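Local structure of putative type III secretion protein YscO (Vibrio parahaemolyticus, 4MH6) at residues E31-R36 and H139-K144; Y49-V54 and T126-K131; F80-Q85 and E94-E99. The protein is of uncertain molecular function but, as a YscO-family coiled-coil protein, probably takes part in type III secretion. All blocks are in the same frame, centred on the assembly; numbering follows the deposited sequence.

Interaction 1 of 3, residues E31-R36 and H139-K144; sequences EIKKIR and HKTKEK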
loop_
_atom_site.group_PDB
_atom_site.type_symbol
_atom_site.label_atom_id
_atom_site.label_comp_id
_atom_site.label_asym_id
_atom_site.label_seq_id
_atom_site.Cartn_x
_atom_site.Cartn_y
_atom_site.Cartn_z
ATOM N N GLU A 31 5.245 0.498 24.943
ATOM C CA GLU A 31 5.713 1.613 24.139
ATOM C C GLU A 31 6.235 1.087 22.815
ATOM O O GLU A 31 5.967 1.662 21.770
ATOM C CB GLU A 31 6.791 2.363 24.902
ATOM C CG GLU A 31 7.318 3.638 24.261
ATOM C CD GLU A 31 8.364 4.337 25.149
ATOM O OE1 GLU A 31 8.750 3.749 26.203
ATOM O OE2 GLU A 31 8.807 5.474 24.795
ATOM N N ILE A 32 6.957 -0.026 22.850
ATOM C CA ILE A 32 7.493 -0.612 21.610
ATOM C C ILE A 32 6.361 -1.056 20.707
ATOM O O ILE A 32 6.388 -0.798 19.501
ATOM C CB ILE A 32 8.450 -1.793 21.856
ATOM C CG1 ILE A 32 9.731 -1.304 22.563
ATOM C CG2 ILE A 32 8.815 -2.446 20.528
ATOM C CD1 ILE A 32 10.741 -2.377 22.950
ATOM N N LYS A 33 5.365 -1.712 21.287
ATOM C CA LYS A 33 4.197 -2.149 20.513
ATOM C C LYS A 33 3.384 -0.923 19.975
ATOM O O LYS A 33 2.853 -0.976 18.876
ATOM C CB LYS A 33 3.285 -3.028 21.376
ATOM C CG LYS A 33 3.953 -4.212 22.052
ATOM C CD LYS A 33 4.527 -5.190 21.058
ATOM C CE LYS A 33 5.067 -6.411 21.790
ATOM N NZ LYS A 33 5.335 -7.566 20.874
ATOM N N LYS A 34 3.282 0.162 20.746
ATOM C CA LYS A 34 2.567 1.347 20.258
ATOM C C LYS A 34 3.322 1.910 19.079
ATOM O O LYS A 34 2.733 2.328 18.078
ATOM C CB LYS A 34 2.430 2.454 21.307
ATOM C CG LYS A 34 1.573 2.096 22.502
ATOM C CD LYS A 34 1.180 3.357 23.254
ATOM C CE LYS A 34 0.301 3.056 24.458
ATOM N NZ LYS A 34 -0.230 4.301 25.071
ATOM N N ILE A 35 4.634 1.951 19.230
ATOM C CA ILE A 35 5.507 2.418 18.170
ATOM C C ILE A 35 5.338 1.544 16.933
ATOM O O ILE A 35 5.283 2.065 15.828
ATOM C CB ILE A 35 6.990 2.384 18.611
ATOM C CG1 ILE A 35 7.295 3.502 19.612
ATOM C CG2 ILE A 35 7.919 2.544 17.417
ATOM C CD1 ILE A 35 8.668 3.346 20.242
ATOM N N ARG A 36 5.258 0.228 17.112
ATOM C CA ARG A 36 5.115 -0.661 15.951
ATOM C C ARG A 36 3.749 -0.472 15.272
ATOM O O ARG A 36 3.610 -0.609 14.046
ATOM C CB ARG A 36 5.334 -2.134 16.325
ATOM C CG ARG A 36 6.730 -2.461 16.864
ATOM C CD ARG A 36 6.962 -3.972 16.907
ATOM N NE ARG A 36 8.327 -4.333 17.334
ATOM C CZ ARG A 36 8.656 -5.056 18.405
ATOM N NH1 ARG A 36 7.736 -5.615 19.178
ATOM N NH2 ARG A 36 9.936 -5.283 18.661
ATOM N N HIS A 139 -2.222 -3.602 16.141
ATOM C CA HIS A 139 -3.155 -2.995 17.090
ATOM C C HIS A 139 -3.697 -4.013 18.082
ATOM O O HIS A 139 -3.846 -3.686 19.250
ATOM C CB HIS A 139 -4.280 -2.236 16.388
ATOM C CG HIS A 139 -3.878 -0.871 15.933
ATOM N ND1 HIS A 139 -3.826 0.204 16.794
ATOM C CD2 HIS A 139 -3.511 -0.399 14.720
ATOM C CE1 HIS A 139 -3.436 1.278 16.132
ATOM N NE2 HIS A 139 -3.237 0.939 14.872
ATOM N N LYS A 140 -3.985 -5.237 17.631
ATOM C CA LYS A 140 -4.494 -6.256 18.549
ATOM C C LYS A 140 -3.449 -6.557 19.601
ATOM O O LYS A 140 -3.767 -6.781 20.760
ATOM C CB LYS A 140 -4.898 -7.537 17.820
ATOM C CG LYS A 140 -6.163 -7.370 17.005
ATOM C CD LYS A 140 -6.594 -8.647 16.302
ATOM C CE LYS A 140 -7.866 -8.391 15.497
ATOM N NZ LYS A 140 -8.377 -9.577 14.752
ATOM N N THR A 141 -2.191 -6.525 19.183
ATOM C CA THR A 141 -1.067 -6.804 20.066
ATOM C C THR A 141 -0.871 -5.670 21.088
ATOM O O THR A 141 -0.623 -5.920 22.254
ATOM C CB THR A 141 0.198 -7.048 19.217
ATOM O OG1 THR A 141 -0.001 -8.223 18.397
ATOM C CG2 THR A 141 1.423 -7.215 20.107
ATOM N N LYS A 142 -0.985 -4.427 20.628
ATOM C CA LYS A 142 -0.882 -3.267 21.498
ATOM C C LYS A 142 -1.931 -3.361 22.594
ATOM O O LYS A 142 -1.611 -3.203 23.761
ATOM C CB LYS A 142 -1.129 -1.972 20.714
ATOM C CG LYS A 142 -1.094 -0.723 21.589
ATOM C CD LYS A 142 -1.586 0.536 20.882
ATOM C CE LYS A 142 -3.095 0.535 20.684
ATOM N NZ LYS A 142 -3.581 1.785 20.024
ATOM N N GLU A 143 -3.190 -3.604 22.207
ATOM C CA GLU A 143 -4.289 -3.681 23.175
ATOM C C GLU A 143 -4.043 -4.794 24.179
ATOM O O GLU A 143 -4.385 -4.675 25.347
ATOM C CB GLU A 143 -5.646 -3.913 22.491
ATOM C CG GLU A 143 -6.021 -2.920 21.398
ATOM C CD GLU A 143 -6.043 -1.444 21.829
ATOM O OE1 GLU A 143 -5.941 -1.125 23.046
ATOM O OE2 GLU A 143 -6.179 -0.585 20.916
ATOM N N LYS A 144 -3.433 -5.870 23.704
ATOM C CA LYS A 144 -3.139 -7.000 24.529
ATOM C C LYS A 144 -2.175 -6.548 25.617
ATOM O O LYS A 144 -2.330 -6.903 26.791
ATOM C CB LYS A 144 -2.544 -8.104 23.668
ATOM C CG LYS A 144 -2.431 -9.447 24.352
ATOM C CD LYS A 144 -2.059 -10.561 23.376
ATOM C CE LYS A 144 -2.105 -11.921 24.076
ATOM N NZ LYS A 144 -1.830 -13.084 23.177
#
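Lys33, Lys34, Thr141 and Lys142 make a helix-to-helix surface contact within the long antiparallel helical hairpin that forms the whole fold, joining helix 18-84 to the far part of helix 90-167. The two short segments run at 158° to each other, with their axes 8.8 Å apart. At the closest point the CA atoms of Lys33 and Lys142 are 5.3 Å apart, and the CB of Lys33 faces the CA of Lys142 at 4.2 Å, backbone almost against backbone. This CB sits between the backbones, and the longer parts of the chains pass to its sides. Lys33 bends at its second torsion (chi2 -62°), which takes CD, CE and NZ slantwise across Thr141 CG2. The same chi1 (-63°) that turns this methyl to Lys33 leaves Thr141 OG1 to hydrogen-bond to the carbonyl oxygen of Gln137, one turn earlier. Next to this pair, Lys34 and Lys142 cross obliquely: Lys34 CG lies 3.9 Å from Lys142 CD, with Lys142 CG next nearest, and the ammonium groups part, 6.6 Å separating Lys34 NZ from Lys142 NZ. Lys142 NZ makes a long salt bridge, 3.6 Å, to Glu143 OE2, which may partly offset the positive charge. His139 NE2, hydrogen-bonded to Asp41 OD1, adds a polar tie between the helices a turn away. The nearest side-chain approach is that of Lys33 CD to Thr141 CG2, at 3.8 Å.

Interaction 2 of 3, residues Y49-V54 and T126-K131; sequences YRVANV and TLLKQK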
loop_
_atom_site.group_PDB
_atom_site.type_symbol
_atom_site.label_atom_id
_atom_site.label_comp_id
_atom_site.label_asym_id
_atom_site.label_seq_id
_atom_site.Cartn_x
_atom_site.Cartn_y
_atom_site.Cartn_z
ATOM N N TYR A 49 -1.027 6.078 -0.605
ATOM C CA TYR A 49 -0.503 7.073 -1.535
ATOM C C TYR A 49 -0.058 6.379 -2.843
ATOM O O TYR A 49 -0.360 6.835 -3.954
ATOM C CB TYR A 49 0.661 7.872 -0.908
ATOM C CG TYR A 49 1.222 8.888 -1.870
ATOM C CD1 TYR A 49 2.256 8.553 -2.746
ATOM C CD2 TYR A 49 0.695 10.162 -1.948
ATOM C CE1 TYR A 49 2.745 9.461 -3.662
ATOM C CE2 TYR A 49 1.191 11.081 -2.846
ATOM C CZ TYR A 49 2.209 10.717 -3.702
ATOM O OH TYR A 49 2.704 11.631 -4.599
ATOM N N ARG A 50 0.679 5.285 -2.682
ATOM C CA ARG A 50 1.154 4.513 -3.819
ATOM C C ARG A 50 -0.023 4.052 -4.683
ATOM O O ARG A 50 0.048 4.148 -5.904
ATOM C CB ARG A 50 2.072 3.336 -3.371
ATOM C CG ARG A 50 3.513 3.773 -3.118
ATOM C CD ARG A 50 4.507 2.648 -2.865
ATOM N NE ARG A 50 4.462 2.287 -1.473
ATOM C CZ ARG A 50 5.359 2.623 -0.544
ATOM N NH1 ARG A 50 6.478 3.259 -0.840
ATOM N NH2 ARG A 50 5.136 2.257 0.710
ATOM N N VAL A 51 -1.110 3.591 -4.052
ATOM C CA VAL A 51 -2.290 3.151 -4.822
ATOM C C VAL A 51 -2.840 4.321 -5.630
ATOM O O VAL A 51 -2.966 4.236 -6.830
ATOM C CB VAL A 51 -3.416 2.526 -3.955
ATOM C CG1 VAL A 51 -4.655 2.271 -4.794
ATOM C CG2 VAL A 51 -2.967 1.210 -3.328
ATOM N N ALA A 52 -3.148 5.416 -4.969
ATOM C CA ALA A 52 -3.672 6.597 -5.634
ATOM C C ALA A 52 -2.745 7.068 -6.733
ATOM O O ALA A 52 -3.169 7.521 -7.798
ATOM C CB ALA A 52 -3.855 7.716 -4.618
ATOM N N ASN A 53 -1.461 6.969 -6.479
ATOM C CA ASN A 53 -0.522 7.416 -7.463
ATOM C C ASN A 53 -0.543 6.552 -8.730
ATOM O O ASN A 53 -0.435 7.060 -9.851
ATOM C CB ASN A 53 0.847 7.358 -6.877
ATOM C CG ASN A 53 1.835 7.990 -7.759
ATOM O OD1 ASN A 53 1.695 9.165 -8.082
ATOM N ND2 ASN A 53 2.845 7.236 -8.174
ATOM N N VAL A 54 -0.661 5.235 -8.545
ATOM C CA VAL A 54 -0.702 4.318 -9.678
ATOM C C VAL A 54 -2.011 4.466 -10.439
ATOM O O VAL A 54 -2.029 4.380 -11.678
ATOM C CB VAL A 54 -0.506 2.874 -9.245
ATOM C CG1 VAL A 54 -0.595 1.947 -10.446
ATOM C CG2 VAL A 54 0.854 2.719 -8.586
ATOM N N THR A 126 -3.064 -5.156 -3.381
ATOM C CA THR A 126 -2.836 -6.381 -2.652
ATOM C C THR A 126 -1.897 -6.064 -1.484
ATOM O O THR A 126 -2.103 -6.571 -0.367
ATOM C CB THR A 126 -2.247 -7.487 -3.557
ATOM O OG1 THR A 126 -3.200 -7.829 -4.555
ATOM C CG2 THR A 126 -1.911 -8.730 -2.762
ATOM N N LEU A 127 -0.863 -5.252 -1.744
ATOM C CA LEU A 127 0.054 -4.873 -0.664
ATOM C C LEU A 127 -0.669 -4.034 0.376
ATOM O O LEU A 127 -0.431 -4.178 1.557
ATOM C CB LEU A 127 1.243 -4.089 -1.186
ATOM C CG LEU A 127 2.316 -4.835 -1.952
ATOM C CD1 LEU A 127 3.287 -3.826 -2.536
ATOM C CD2 LEU A 127 3.048 -5.798 -1.040
ATOM N N LEU A 128 -1.536 -3.147 -0.070
ATOM C CA LEU A 128 -2.270 -2.357 0.872
ATOM C C LEU A 128 -2.999 -3.291 1.797
ATOM O O LEU A 128 -2.971 -3.129 3.021
ATOM C CB LEU A 128 -3.270 -1.420 0.171
ATOM C CG LEU A 128 -4.161 -0.542 1.058
ATOM C CD1 LEU A 128 -3.363 0.171 2.132
ATOM C CD2 LEU A 128 -4.903 0.480 0.231
ATOM N N LYS A 129 -3.630 -4.294 1.211
ATOM C CA LYS A 129 -4.393 -5.278 1.971
ATOM C C LYS A 129 -3.512 -5.965 3.022
ATOM O O LYS A 129 -3.937 -6.115 4.174
ATOM C CB LYS A 129 -5.048 -6.283 1.020
ATOM C CG LYS A 129 -6.098 -7.113 1.687
ATOM C CD LYS A 129 -6.862 -8.025 0.742
ATOM C CE LYS A 129 -7.777 -8.970 1.580
ATOM N NZ LYS A 129 -8.543 -9.947 0.719
ATOM N N GLN A 130 -2.281 -6.334 2.647
ATOM C CA GLN A 130 -1.348 -6.972 3.601
ATOM C C GLN A 130 -0.947 -6.003 4.712
ATOM O O GLN A 130 -0.841 -6.392 5.871
ATOM C CB GLN A 130 -0.089 -7.469 2.916
ATOM C CG GLN A 130 -0.373 -8.246 1.642
ATOM C CD GLN A 130 0.829 -9.021 1.128
ATOM O OE1 GLN A 130 1.646 -9.507 1.913
ATOM N NE2 GLN A 130 0.915 -9.184 -0.191
ATOM N N LYS A 131 -0.683 -4.754 4.335
ATOM C CA LYS A 131 -0.345 -3.691 5.282
ATOM C C LYS A 131 -1.461 -3.481 6.296
ATOM O O LYS A 131 -1.205 -3.255 7.480
ATOM C CB LYS A 131 -0.087 -2.383 4.541
ATOM C CG LYS A 131 1.351 -2.043 4.198
ATOM C CD LYS A 131 2.136 -3.160 3.584
ATOM C CE LYS A 131 3.597 -2.712 3.364
ATOM N NZ LYS A 131 3.719 -1.623 2.311
#
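Val51 and Leu128 meet between the two arms of the antiparallel coiled coil, close to the middle of the chain and inside the region predicted to be coiled coil. Val51 and Leu128, the nearest pair by backbone, have their CA atoms 7.9 Å apart, and the two segments bury only 92 Å² between them. One apolar contact spans the distance, from Val51 CG2 to Leu128 CD2 at 4.1 Å. The two side chains lie at about a right angle, methyl against methyl. With chi2 of Leu128 at 48°, CD2 is the branch trans to CA and reaches furthest toward the valine. Beside this pair, Arg50, next to Val51, and Lys131, a turn on from Leu128, both point toward the opposite helix and bring Arg50 NH2 to 4.4 Å from Lys131 NZ. The ammonium group approaches the guanidinium obliquely; such proximity of like charges is unfavourable in itself, though solvent probably eases it at the exposed Arg50. Arg50 also has a partner on its own helix, since NE hydrogen-bonds to Gln47 OE1. A bound phosphate ion, probably from the crystallisation liquor, lies about 4 Å from the side chain of Leu128. The pair belongs to a longer seam between the two helices: Val51 packs also on Leu121 and Glu124 of helix 90-167, and Leu128 reaches Gln47 and Glu48 of helix 18-84.

Interaction 3 of 3, residues F80-Q85 and E94-E99; sequences FAKAKQ and ETLRQE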
loop_
_atom_site.group_PDB
_atom_site.type_symbol
_atom_site.label_atom_id
_atom_site.label_comp_id
_atom_site.label_asym_id
_atom_site.label_seq_id
_atom_site.Cartn_x
_atom_site.Cartn_y
_atom_site.Cartn_z
ATOM N N PHE A 80 -3.671 3.539 -46.737
ATOM C CA PHE A 80 -4.222 2.541 -47.626
ATOM C C PHE A 80 -4.830 3.231 -48.856
ATOM O O PHE A 80 -4.758 2.714 -49.967
ATOM C CB PHE A 80 -5.292 1.705 -46.943
ATOM C CG PHE A 80 -4.764 0.734 -45.931
ATOM C CD1 PHE A 80 -3.845 -0.242 -46.301
ATOM C CD2 PHE A 80 -5.271 0.713 -44.630
ATOM C CE1 PHE A 80 -3.385 -1.163 -45.377
ATOM C CE2 PHE A 80 -4.816 -0.218 -43.713
ATOM C CZ PHE A 80 -3.873 -1.151 -44.084
ATOM N N ALA A 81 -5.436 4.396 -48.629
ATOM C CA ALA A 81 -6.079 5.185 -49.677
ATOM C C ALA A 81 -5.045 5.695 -50.671
ATOM O O ALA A 81 -5.220 5.566 -51.880
ATOM C CB ALA A 81 -6.850 6.350 -49.065
ATOM N N LYS A 82 -3.962 6.271 -50.163
ATOM C CA LYS A 82 -2.907 6.772 -51.038
ATOM C C LYS A 82 -2.443 5.634 -51.932
ATOM O O LYS A 82 -2.402 5.770 -53.147
ATOM C CB LYS A 82 -1.737 7.323 -50.219
ATOM C CG LYS A 82 -0.644 7.950 -51.059
ATOM C CD LYS A 82 0.389 8.616 -50.179
ATOM C CE LYS A 82 1.514 9.219 -51.002
ATOM N NZ LYS A 82 2.566 9.829 -50.137
ATOM N N ALA A 83 -2.122 4.502 -51.310
ATOM C CA ALA A 83 -1.664 3.310 -52.025
ATOM C C ALA A 83 -2.662 2.816 -53.077
ATOM O O ALA A 83 -2.257 2.359 -54.148
ATOM C CB ALA A 83 -1.370 2.196 -51.037
ATOM N N LYS A 84 -3.961 2.912 -52.787
ATOM C CA LYS A 84 -4.960 2.427 -53.735
ATOM C C LYS A 84 -5.164 3.428 -54.865
ATOM O O LYS A 84 -5.085 3.074 -56.046
ATOM C CB LYS A 84 -6.323 2.181 -53.071
ATOM C CG LYS A 84 -7.171 1.186 -53.862
ATOM C CD LYS A 84 -8.677 1.365 -53.738
ATOM C CE LYS A 84 -9.142 2.555 -54.572
ATOM N NZ LYS A 84 -10.622 2.679 -54.638
ATOM N N GLN A 85 -5.406 4.681 -54.477
ATOM C CA GLN A 85 -5.706 5.776 -55.409
ATOM C C GLN A 85 -4.507 6.434 -56.096
ATOM O O GLN A 85 -4.564 7.601 -56.468
ATOM C CB GLN A 85 -6.534 6.840 -54.689
ATOM C CG GLN A 85 -7.838 6.299 -54.128
ATOM C CD GLN A 85 -8.616 7.328 -53.330
ATOM O OE1 GLN A 85 -9.684 7.026 -52.792
ATOM N NE2 GLN A 85 -8.088 8.543 -53.239
ATOM N N GLU A 94 5.589 -0.342 -50.005
ATOM C CA GLU A 94 6.112 -1.015 -48.821
ATOM C C GLU A 94 6.588 -0.048 -47.740
ATOM O O GLU A 94 6.671 -0.424 -46.576
ATOM C CB GLU A 94 7.171 -2.032 -49.215
ATOM C CG GLU A 94 6.556 -3.238 -49.896
ATOM C CD GLU A 94 7.600 -4.155 -50.448
ATOM O OE1 GLU A 94 8.695 -3.650 -50.731
ATOM O OE2 GLU A 94 7.338 -5.372 -50.617
ATOM N N THR A 95 6.894 1.187 -48.121
ATOM C CA THR A 95 7.279 2.196 -47.137
ATOM C C THR A 95 5.999 2.596 -46.389
ATOM O O THR A 95 6.028 2.918 -45.205
ATOM C CB THR A 95 7.921 3.432 -47.789
ATOM O OG1 THR A 95 9.033 3.017 -48.581
ATOM C CG2 THR A 95 8.409 4.414 -46.740
ATOM N N LEU A 96 4.879 2.580 -47.103
ATOM C CA LEU A 96 3.589 2.879 -46.506
ATOM C C LEU A 96 3.193 1.737 -45.559
ATOM O O LEU A 96 2.668 1.993 -44.473
ATOM C CB LEU A 96 2.513 3.089 -47.574
ATOM C CG LEU A 96 2.668 4.352 -48.442
ATOM C CD1 LEU A 96 1.680 4.372 -49.611
ATOM C CD2 LEU A 96 2.535 5.618 -47.597
ATOM N N ARG A 97 3.444 0.486 -45.966
ATOM C CA ARG A 97 3.124 -0.648 -45.104
ATOM C C ARG A 97 3.985 -0.653 -43.836
ATOM O O ARG A 97 3.547 -1.133 -42.788
ATOM C CB ARG A 97 3.292 -1.986 -45.816
ATOM C CG ARG A 97 2.315 -2.286 -46.942
ATOM C CD ARG A 97 2.366 -3.775 -47.217
ATOM N NE ARG A 97 1.606 -4.180 -48.392
ATOM C CZ ARG A 97 2.120 -4.341 -49.614
ATOM N NH1 ARG A 97 1.334 -4.728 -50.613
ATOM N NH2 ARG A 97 3.416 -4.128 -49.848
ATOM N N GLN A 98 5.212 -0.151 -43.924
ATOM C CA GLN A 98 6.032 -0.104 -42.732
ATOM C C GLN A 98 5.552 1.013 -41.815
ATOM O O GLN A 98 5.611 0.895 -40.591
ATOM C CB GLN A 98 7.519 0.078 -43.033
ATOM C CG GLN A 98 8.296 0.074 -41.728
ATOM C CD GLN A 98 9.785 -0.080 -41.862
ATOM O OE1 GLN A 98 10.467 -0.335 -40.860
ATOM N NE2 GLN A 98 10.311 0.059 -43.081
ATOM N N GLU A 99 5.107 2.114 -42.408
ATOM C CA GLU A 99 4.609 3.229 -41.611
ATOM C C GLU A 99 3.415 2.772 -40.798
ATOM O O GLU A 99 3.292 3.130 -39.636
ATOM C CB GLU A 99 4.260 4.429 -42.481
ATOM C CG GLU A 99 5.484 5.178 -42.950
ATOM C CD GLU A 99 5.152 6.341 -43.860
ATOM O OE1 GLU A 99 4.026 6.382 -44.396
ATOM O OE2 GLU A 99 6.028 7.214 -44.057
#
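Apolar contacts dominate where Ala83 and Leu96 bring the two arms of the helical hairpin together near its turn. Leu96 projects from helix 90-167 toward the last turn of helix 18-84, and its CD1 methyl does the touching, 4.0 Å from Ala83 CB and 4.2 Å from the backbone Ala83 N. The small alanine lets the leucine methyl come right up to the main chain. Leu96 gets there through an extended second torsion (chi2 171°), which makes CD1 the leading branch. Lys82 contributes its extended aliphatic part in a looser approach, CD 4.5 Å from the same Leu96 CD1, while the ammonium group continues past it. The backbones stay apart, with 7.6 Å between the CA atoms of Ala83 and Leu96.

Charged interactions lie beside this apolar contact. Lys82 NZ is 6.9 Å from Glu99 OE1, too far for a salt bridge, and Glu99 OE1 instead pairs with Arg79 NE, linking the two helices one turn further from the hairpin end. Ala83 also touches Leu93, and a turn further on Phe80 packs on Ile100 and Arg104. Helix 18-84 ends here, Gln85 being first to leave helical geometry. With neither hydrogen bond nor salt bridge between the two segments, the contact rests on dispersion between one methyl and its alanine and lysine neighbours.

How the interactions relate
All three interactions join the same two helices, 18-84 and 90-167, and all are surface contacts, since none of the touching residues is buried. They mark successive points along one antiparallel hairpin: interactions 1 and 3 lie on opposite sides of the chain's centre, about 69 Å apart between centres, and interaction 2 lies about 3 Å from that centre. Interaction 3 is closest to the turn and interaction 1 furthest from it along the sequence. The chemistry shifts with position. Interaction 1 relies on lysine methylenes and a threonine methyl where, of the three, the backbones come nearest; interaction 2 sets valine against leucine, and interaction 3 leucine against alanine and a lysine chain, both flanked by charged residues.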